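Local structure of DNA polymerase III subunit delta (Bacillus subtilis, 3ZH9) at residues 162-167 / 191-196; 168-173 / 205-210. The protein probably acts, as part of a tau3-delta-delta' loading complex, as the wrench that opens the ring-shaped beta dimer so that it can be placed on primed DNA. All coordinates share one frame; numbering follows the deposited sequence.

Contact 1: 162-167 / 191-196; sequences EQKTIG and KLCTFI
This is an apolar side-chain contact between a turn and a helix end: E162 and K164, just after helix 148-160, close over C193 in the last turn of helix 182-195 and I196 just after it. Its core is the sulfur of C193. E162 CB lies 3.6 Å from C193 SG, and K164 CG approaches C193 SG to the same 3.6 Å from another direction, the two lines meeting at the sulfur at about 80°. C193 SG therefore rests in a notch between two aliphatic stems. K164 CG also touches C193 CB, at 3.9 Å, so the lysine covers the flank of the cysteine as well as its tip.

The notch is consistent with how helix 148-160 ends. Q163, with a positive phi of 66°, is the C-prime residue of a Schellman motif in which K164 N bonds back to A159 O and Q163 N to K160 O. The residues before and after Q163 turn their side chains to helix 182-195, while Q163 itself makes no contact across. The chain then runs into strand 165-166, which pairs in parallel with strand 201-202.

K164 sets CG anti to its carbonyl carbon and bends once, at chi2 (-58°), running straight beyond. This lays the chain over the helix end instead of sending it outward: K164 CD passes I196 CD1 at 4.1 Å, the two side chains sliding by in opposite senses. The amino group travels on to G197 O and R199 O, with which K164 NZ forms hydrogen bonds, so the lysine joins the turn to the loop that leaves the helix. E162 OE2 makes a weak hydrogen bond to Q190 NE2, one turn before the cysteine.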
ATOM      1  N   GLU A 162      -5.870 -15.318  11.839  1.00 49.08           N
ATOM      2  CA  GLU A 162      -5.394 -15.344  13.219  1.00 44.85           C
ATOM      3  C   GLU A 162      -6.369 -16.104  14.123  1.00 49.65           C
ATOM      4  O   GLU A 162      -6.285 -16.008  15.351  1.00 51.47           O
ATOM      5  CB  GLU A 162      -5.168 -13.916  13.734  1.00 53.63           C
ATOM      6  CG  GLU A 162      -4.004 -13.211  13.042  1.00 59.27           C
ATOM      7  CD  GLU A 162      -2.698 -14.002  13.155  1.00 69.69           C
ATOM      8  OE1 GLU A 162      -2.494 -14.681  14.186  1.00 62.62           O
ATOM      9  OE2 GLU A 162      -1.879 -13.947  12.210  1.00 74.00           O
ATOM     10  N   GLN A 163      -7.286 -16.851  13.501  1.00 44.86           N
ATOM     11  CA  GLN A 163      -8.315 -17.628  14.199  1.00 47.52           C
ATOM     12  C   GLN A 163      -9.324 -16.766  14.951  1.00 41.01           C
ATOM     13  O   GLN A 163      -9.986 -17.237  15.889  1.00 43.60           O
ATOM     14  CB  GLN A 163      -7.707 -18.680  15.144  1.00 53.92           C
ATOM     15  CG  GLN A 163      -6.949 -19.801  14.421  1.00 73.35           C
ATOM     16  CD  GLN A 163      -5.525 -19.400  14.081  1.00 87.87           C
ATOM     17  OE1 GLN A 163      -4.755 -19.015  14.964  1.00 93.59           O
ATOM     18  NE2 GLN A 163      -5.172 -19.467  12.798  1.00 89.45           N
ATOM     19  N   LYS A 164      -9.461 -15.515  14.527  1.00 41.05           N
ATOM     20  CA  LYS A 164     -10.459 -14.632  15.114  1.00 39.46           C
ATOM     21  C   LYS A 164     -11.487 -14.268  14.060  1.00 48.44           C
ATOM     22  O   LYS A 164     -11.358 -14.661  12.902  1.00 44.22           O
ATOM     23  CB  LYS A 164      -9.799 -13.358  15.653  1.00 32.43           C
ATOM     24  CG  LYS A 164      -8.727 -13.621  16.694  1.00 32.54           C
ATOM     25  CD  LYS A 164      -9.320 -14.392  17.876  1.00 35.76           C
ATOM     26  CE  LYS A 164      -8.261 -14.699  18.918  1.00 34.61           C
ATOM     27  NZ  LYS A 164      -8.857 -15.338  20.134  1.00 42.27           N
ATOM     28  N   THR A 165     -12.497 -13.502  14.458  1.00 46.42           N
ATOM     29  CA  THR A 165     -13.474 -12.988  13.510  1.00 45.88           C
ATOM     30  C   THR A 165     -13.735 -11.510  13.765  1.00 42.23           C
ATOM     31  O   THR A 165     -13.460 -10.992  14.851  1.00 37.71           O
ATOM     32  CB  THR A 165     -14.798 -13.737  13.611  1.00 54.22           C
ATOM     33  OG1 THR A 165     -15.316 -13.591  14.937  1.00 57.20           O
ATOM     34  CG2 THR A 165     -14.593 -15.220  13.308  1.00 59.44           C
ATOM     35  N   ILE A 166     -14.236 -10.823  12.746  1.00 40.98           N
ATOM     36  CA  ILE A 166     -14.628  -9.430  12.888  1.00 42.88           C
ATOM     37  C   ILE A 166     -15.839  -9.185  12.006  1.00 39.11           C
ATOM     38  O   ILE A 166     -15.842  -9.570  10.841  1.00 40.31           O
ATOM     39  CB  ILE A 166     -13.446  -8.454  12.574  1.00 36.74           C
ATOM     40  CG1 ILE A 166     -13.821  -7.008  12.908  1.00 35.38           C
ATOM     41  CG2 ILE A 166     -12.939  -8.609  11.128  1.00 36.41           C
ATOM     42  CD1 ILE A 166     -12.629  -6.023  12.871  1.00 33.19           C
ATOM     43  N   GLY A 167     -16.883  -8.598  12.577  1.00 40.98           N
ATOM     44  CA  GLY A 167     -18.107  -8.329  11.839  1.00 39.62           C
ATOM     45  C   GLY A 167     -17.867  -7.210  10.846  1.00 46.36           C
ATOM     46  O   GLY A 167     -16.866  -6.500  10.952  1.00 39.53           O
ATOM     47  N   LYS A 191      -2.939  -6.398  16.478  1.00 31.28           N
ATOM     48  CA  LYS A 191      -3.065  -5.843  17.820  1.00 32.41           C
ATOM     49  C   LYS A 191      -4.401  -6.230  18.412  1.00 33.94           C
ATOM     50  O   LYS A 191      -4.484  -6.571  19.593  1.00 33.11           O
ATOM     51  CB  LYS A 191      -2.938  -4.323  17.794  1.00 30.23           C
ATOM     52  CG  LYS A 191      -1.500  -3.822  17.717  1.00 34.09           C
ATOM     53  CD  LYS A 191      -1.457  -2.345  17.290  1.00 38.16           C
ATOM     54  CE  LYS A 191      -2.181  -1.477  18.304  1.00 41.86           C
ATOM     55  NZ  LYS A 191      -2.366  -0.076  17.810  1.00 51.14           N
ATOM     56  N   LEU A 192      -5.447  -6.187  17.590  1.00 24.96           N
ATOM     57  CA  LEU A 192      -6.794  -6.497  18.076  1.00 26.03           C
ATOM     58  C   LEU A 192      -6.918  -7.970  18.435  1.00 28.91           C
ATOM     59  O   LEU A 192      -7.533  -8.299  19.436  1.00 28.77           O
ATOM     60  CB  LEU A 192      -7.877  -6.076  17.075  1.00 25.86           C
ATOM     61  CG  LEU A 192      -8.142  -4.555  16.967  1.00 26.73           C
ATOM     62  CD1 LEU A 192      -8.756  -4.136  15.611  1.00 27.22           C
ATOM     63  CD2 LEU A 192      -9.038  -4.092  18.139  1.00 28.25           C
ATOM     64  N   CYS A 193      -6.342  -8.851  17.617  1.00 27.99           N
ATOM     65  CA  CYS A 193      -6.419 -10.282  17.887  1.00 29.92           C
ATOM     66  C   CYS A 193      -5.773 -10.620  19.218  1.00 31.12           C
ATOM     67  O   CYS A 193      -6.304 -11.423  19.959  1.00 36.88           O
ATOM     68  CB  CYS A 193      -5.790 -11.102  16.752  1.00 36.69           C
ATOM     69  SG  CYS A 193      -6.735 -11.032  15.215  1.00 41.30           S
ATOM     70  N   THR A 194      -4.639  -9.984  19.519  1.00 36.56           N
ATOM     71  CA  THR A 194      -3.962 -10.145  20.806  1.00 33.25           C
ATOM     72  C   THR A 194      -4.807  -9.570  21.929  1.00 34.23           C
ATOM     73  O   THR A 194      -5.041 -10.224  22.947  1.00 35.19           O
ATOM     74  CB  THR A 194      -2.585  -9.450  20.810  1.00 37.28           C
ATOM     75  OG1 THR A 194      -1.751 -10.046  19.813  1.00 44.52           O
ATOM     76  CG2 THR A 194      -1.900  -9.579  22.187  1.00 32.72           C
ATOM     77  N   PHE A 195      -5.293  -8.354  21.720  1.00 31.09           N
ATOM     78  CA  PHE A 195      -6.080  -7.617  22.719  1.00 24.81           C
ATOM     79  C   PHE A 195      -7.270  -8.398  23.270  1.00 34.08           C
ATOM     80  O   PHE A 195      -7.499  -8.397  24.472  1.00 35.44           O
ATOM     81  CB  PHE A 195      -6.579  -6.289  22.137  1.00 24.19           C
ATOM     82  CG  PHE A 195      -7.343  -5.443  23.132  1.00 30.89           C
ATOM     83  CD1 PHE A 195      -6.691  -4.844  24.192  1.00 25.83           C
ATOM     84  CD2 PHE A 195      -8.707  -5.252  23.009  1.00 33.81           C
ATOM     85  CE1 PHE A 195      -7.381  -4.074  25.102  1.00 29.20           C
ATOM     86  CE2 PHE A 195      -9.402  -4.478  23.929  1.00 30.66           C
ATOM     87  CZ  PHE A 195      -8.740  -3.897  24.967  1.00 33.21           C
ATOM     88  N   ILE A 196      -8.034  -9.055  22.398  1.00 30.92           N
ATOM     89  CA  ILE A 196      -9.281  -9.668  22.842  1.00 33.93           C
ATOM     90  C   ILE A 196      -9.049 -11.002  23.567  1.00 35.80           C
ATOM     91  O   ILE A 196      -9.991 -11.624  24.044  1.00 35.20           O
ATOM     92  CB  ILE A 196     -10.314  -9.822  21.696  1.00 28.49           C
ATOM     93  CG1 ILE A 196      -9.837 -10.818  20.636  1.00 32.06           C
ATOM     94  CG2 ILE A 196     -10.603  -8.453  21.039  1.00 25.90           C
ATOM     95  CD1 ILE A 196     -10.873 -11.034  19.546  1.00 27.91           C
TER

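Contact 2: 168-173 / 205-210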
ATOM      1  N   THR A 168     -18.771  -7.037   9.886  1.00 47.43           N
ATOM      2  CA  THR A 168     -18.536  -6.046   8.840  1.00 45.90           C
ATOM      3  C   THR A 168     -18.578  -4.613   9.371  1.00 35.67           C
ATOM      4  O   THR A 168     -17.824  -3.770   8.914  1.00 36.31           O
ATOM      5  CB  THR A 168     -19.451  -6.230   7.587  1.00 55.12           C
ATOM      6  OG1 THR A 168     -20.600  -5.381   7.678  1.00 58.17           O
ATOM      7  CG2 THR A 168     -19.885  -7.669   7.442  1.00 54.66           C
ATOM      8  N   GLU A 169     -19.426  -4.340  10.354  1.00 36.16           N
ATOM      9  CA  GLU A 169     -19.475  -2.996  10.930  1.00 38.01           C
ATOM     10  C   GLU A 169     -18.148  -2.615  11.614  1.00 36.02           C
ATOM     11  O   GLU A 169     -17.628  -1.530  11.407  1.00 34.25           O
ATOM     12  CB  GLU A 169     -20.640  -2.871  11.910  1.00 38.32           C
ATOM     13  CG  GLU A 169     -20.864  -1.460  12.436  1.00 51.85           C
ATOM     14  CD  GLU A 169     -21.978  -1.389  13.484  1.00 65.20           C
ATOM     15  OE1 GLU A 169     -22.447  -2.460  13.931  1.00 72.89           O
ATOM     16  OE2 GLU A 169     -22.379  -0.264  13.868  1.00 61.40           O
ATOM     17  N   ALA A 170     -17.614  -3.524  12.423  1.00 33.39           N
ATOM     18  CA  ALA A 170     -16.348  -3.327  13.122  1.00 34.82           C
ATOM     19  C   ALA A 170     -15.202  -3.155  12.134  1.00 34.90           C
ATOM     20  O   ALA A 170     -14.303  -2.325  12.332  1.00 31.18           O
ATOM     21  CB  ALA A 170     -16.073  -4.517  14.048  1.00 29.50           C
ATOM     22  N   ALA A 171     -15.242  -3.963  11.077  1.00 29.56           N
ATOM     23  CA  ALA A 171     -14.246  -3.939  10.015  1.00 29.25           C
ATOM     24  C   ALA A 171     -14.285  -2.642   9.207  1.00 33.53           C
ATOM     25  O   ALA A 171     -13.248  -2.067   8.878  1.00 31.75           O
ATOM     26  CB  ALA A 171     -14.447  -5.146   9.079  1.00 27.60           C
ATOM     27  N   GLU A 172     -15.487  -2.198   8.869  1.00 28.52           N
ATOM     28  CA  GLU A 172     -15.653  -0.959   8.137  1.00 31.35           C
ATOM     29  C   GLU A 172     -15.136   0.209   8.956  1.00 33.09           C
ATOM     30  O   GLU A 172     -14.543   1.141   8.425  1.00 36.53           O
ATOM     31  CB  GLU A 172     -17.129  -0.739   7.789  1.00 38.92           C
ATOM     32  CG  GLU A 172     -17.595  -1.601   6.617  1.00 51.53           C
ATOM     33  CD  GLU A 172     -19.093  -1.527   6.381  1.00 60.98           C
ATOM     34  OE1 GLU A 172     -19.826  -1.174   7.331  1.00 60.50           O
ATOM     35  OE2 GLU A 172     -19.532  -1.827   5.244  1.00 63.56           O
ATOM     36  N   HIS A 173     -15.383   0.167  10.252  1.00 29.63           N
ATOM     37  CA  HIS A 173     -14.923   1.251  11.109  1.00 31.98           C
ATOM     38  C   HIS A 173     -13.398   1.277  11.201  1.00 32.03           C
ATOM     39  O   HIS A 173     -12.776   2.338  11.180  1.00 33.77           O
ATOM     40  CB  HIS A 173     -15.525   1.148  12.499  1.00 31.14           C
ATOM     41  CG  HIS A 173     -15.378   2.410  13.288  1.00 32.63           C
ATOM     42  ND1 HIS A 173     -14.649   2.480  14.452  1.00 32.83           N
ATOM     43  CD2 HIS A 173     -15.832   3.662  13.046  1.00 31.28           C
ATOM     44  CE1 HIS A 173     -14.677   3.723  14.913  1.00 30.30           C
ATOM     45  NE2 HIS A 173     -15.391   4.456  14.079  1.00 35.59           N
ATOM     46  N   ASP A 205     -16.772  -2.117  19.549  1.00 35.24           N
ATOM     47  CA  ASP A 205     -16.231  -1.505  20.759  1.00 28.19           C
ATOM     48  C   ASP A 205     -14.719  -1.735  20.916  1.00 31.26           C
ATOM     49  O   ASP A 205     -14.001  -0.824  21.315  1.00 32.48           O
ATOM     50  CB  ASP A 205     -16.968  -2.010  22.005  1.00 30.32           C
ATOM     51  CG  ASP A 205     -18.317  -1.325  22.222  1.00 39.16           C
ATOM     52  OD1 ASP A 205     -18.539  -0.200  21.715  1.00 36.85           O
ATOM     53  OD2 ASP A 205     -19.155  -1.916  22.932  1.00 43.40           O
ATOM     54  N   ASP A 206     -14.239  -2.955  20.650  1.00 32.76           N
ATOM     55  CA  ASP A 206     -12.792  -3.232  20.665  1.00 28.85           C
ATOM     56  C   ASP A 206     -12.031  -2.300  19.701  1.00 30.61           C
ATOM     57  O   ASP A 206     -10.972  -1.733  20.031  1.00 25.48           O
ATOM     58  CB  ASP A 206     -12.506  -4.685  20.287  1.00 30.11           C
ATOM     59  CG  ASP A 206     -12.951  -5.670  21.356  1.00 38.56           C
ATOM     60  OD1 ASP A 206     -12.639  -5.453  22.542  1.00 39.24           O
ATOM     61  OD2 ASP A 206     -13.615  -6.661  21.002  1.00 37.23           O
ATOM     62  N   VAL A 207     -12.573  -2.153  18.499  1.00 27.05           N
ATOM     63  CA  VAL A 207     -11.946  -1.294  17.498  1.00 28.40           C
ATOM     64  C   VAL A 207     -11.850   0.136  18.001  1.00 28.98           C
ATOM     65  O   VAL A 207     -10.770   0.740  17.976  1.00 28.73           O
ATOM     66  CB  VAL A 207     -12.692  -1.323  16.156  1.00 22.55           C
ATOM     67  CG1 VAL A 207     -12.122  -0.272  15.213  1.00 20.90           C
ATOM     68  CG2 VAL A 207     -12.610  -2.746  15.539  1.00 24.19           C
ATOM     69  N   LYS A 208     -12.977   0.673  18.462  1.00 24.82           N
ATOM     70  CA  LYS A 208     -13.027   2.060  18.922  1.00 25.90           C
ATOM     71  C   LYS A 208     -12.150   2.306  20.127  1.00 28.21           C
ATOM     72  O   LYS A 208     -11.580   3.378  20.252  1.00 31.33           O
ATOM     73  CB  LYS A 208     -14.457   2.471  19.276  1.00 28.18           C
ATOM     74  CG  LYS A 208     -15.423   2.504  18.083  1.00 30.30           C
ATOM     75  CD  LYS A 208     -16.823   2.920  18.563  1.00 32.30           C
ATOM     76  CE  LYS A 208     -17.668   3.475  17.419  1.00 44.18           C
ATOM     77  NZ  LYS A 208     -19.112   3.669  17.789  1.00 51.21           N
ATOM     78  N   MET A 209     -12.053   1.345  21.046  1.00 24.38           N
ATOM     79  CA  MET A 209     -11.272   1.635  22.243  1.00 31.72           C
ATOM     80  C   MET A 209      -9.781   1.523  21.952  1.00 26.82           C
ATOM     81  O   MET A 209      -8.980   2.301  22.464  1.00 26.64           O
ATOM     82  CB  MET A 209     -11.690   0.781  23.444  1.00 32.79           C
ATOM     83  CG  MET A 209     -11.302  -0.675  23.385  1.00 31.37           C
ATOM     84  SD  MET A 209     -11.855  -1.575  24.888  1.00 33.20           S
ATOM     85  CE  MET A 209     -13.625  -1.566  24.636  1.00 29.33           C
ATOM     86  N   LEU A 210      -9.411   0.582  21.097  1.00 21.87           N
ATOM     87  CA  LEU A 210      -7.988   0.307  20.927  1.00 28.64           C
ATOM     88  C   LEU A 210      -7.333   1.106  19.793  1.00 33.36           C
ATOM     89  O   LEU A 210      -6.173   1.483  19.904  1.00 32.42           O
ATOM     90  CB  LEU A 210      -7.747  -1.192  20.741  1.00 26.70           C
ATOM     91  CG  LEU A 210      -6.278  -1.632  20.844  1.00 34.70           C
ATOM     92  CD1 LEU A 210      -5.742  -1.513  22.290  1.00 28.15           C
ATOM     93  CD2 LEU A 210      -6.119  -3.053  20.327  1.00 26.78           C
TER
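K208 and V207 of helix 204-210 take up the imidazole of H173, which projects from helix 168-177. The axes of the two short helical segments approach to 9.3 Å at 22° between their N-to-C directions, so here they run roughly parallel; the CA atoms of A170 and V207 face each other at 6.5 Å. Helices packed side by side like this, after the five-stranded parallel sheet, are consistent with the lid domain of AAA+-type loader subunits.

K208 CB stays on its own helix without reaching the neighbour. CG is set anti to the carbonyl carbon (chi1 -66°) and packs against the outer part of the imidazole. From there the chain is extended through CD to CE, crossing the histidine side chain at about a right angle. CE arrives over one face of the ring, 4.3 Å from its centroid and 26° off the normal, a CH-pi contact. K208 NZ rises away from the ring plane on that same side; E169 OE2, of the other helix, is 6.4 Å from K208 NZ, too far for a salt bridge.

V207 completes the grip from a second direction, with its CG1 methyl at the ring edge. Its other methyl settles on the A170 turn, V207 CG2 being 3.7 Å from A170 O and 4.2 Å from A170 CB. L174 and L177 extend this apolar surface along helix 168-177, and L204 adds to the cover of H173.

Carbon atoms over one face and at an edge thus help to set the tilt of the imidazole. A sulfate, probably from the crystallisation liquor, lies about 3 Å from the H173 side chain at the nearest atoms. The nearby anion would tend to stabilise a protonated imidazole, although the charge is not seen.

In the fold
From the N terminus, 162-167 leaves helix 148-160 and leads directly into 168-173, so the first halves of both contacts are consecutive. Helix 182-195 then returns to close the loop of contact 1 at 191-196, and after strand 201-202 the chain closes contact 2 at 205-210. The segments alternate, so the loops cross rather than nest. Contact 1 joins a helix end to helix 182-195, and contact 2 joins helix 168-177 to helix 204-210; each helix of contact 2 follows one strand of the short 165-166/201-202 parallel pair. Their centres are 11 Å apart, and D206 bridges them: D206 OD2 packs 3.5 Å from I196 CG2 and forms a salt bridge with R199.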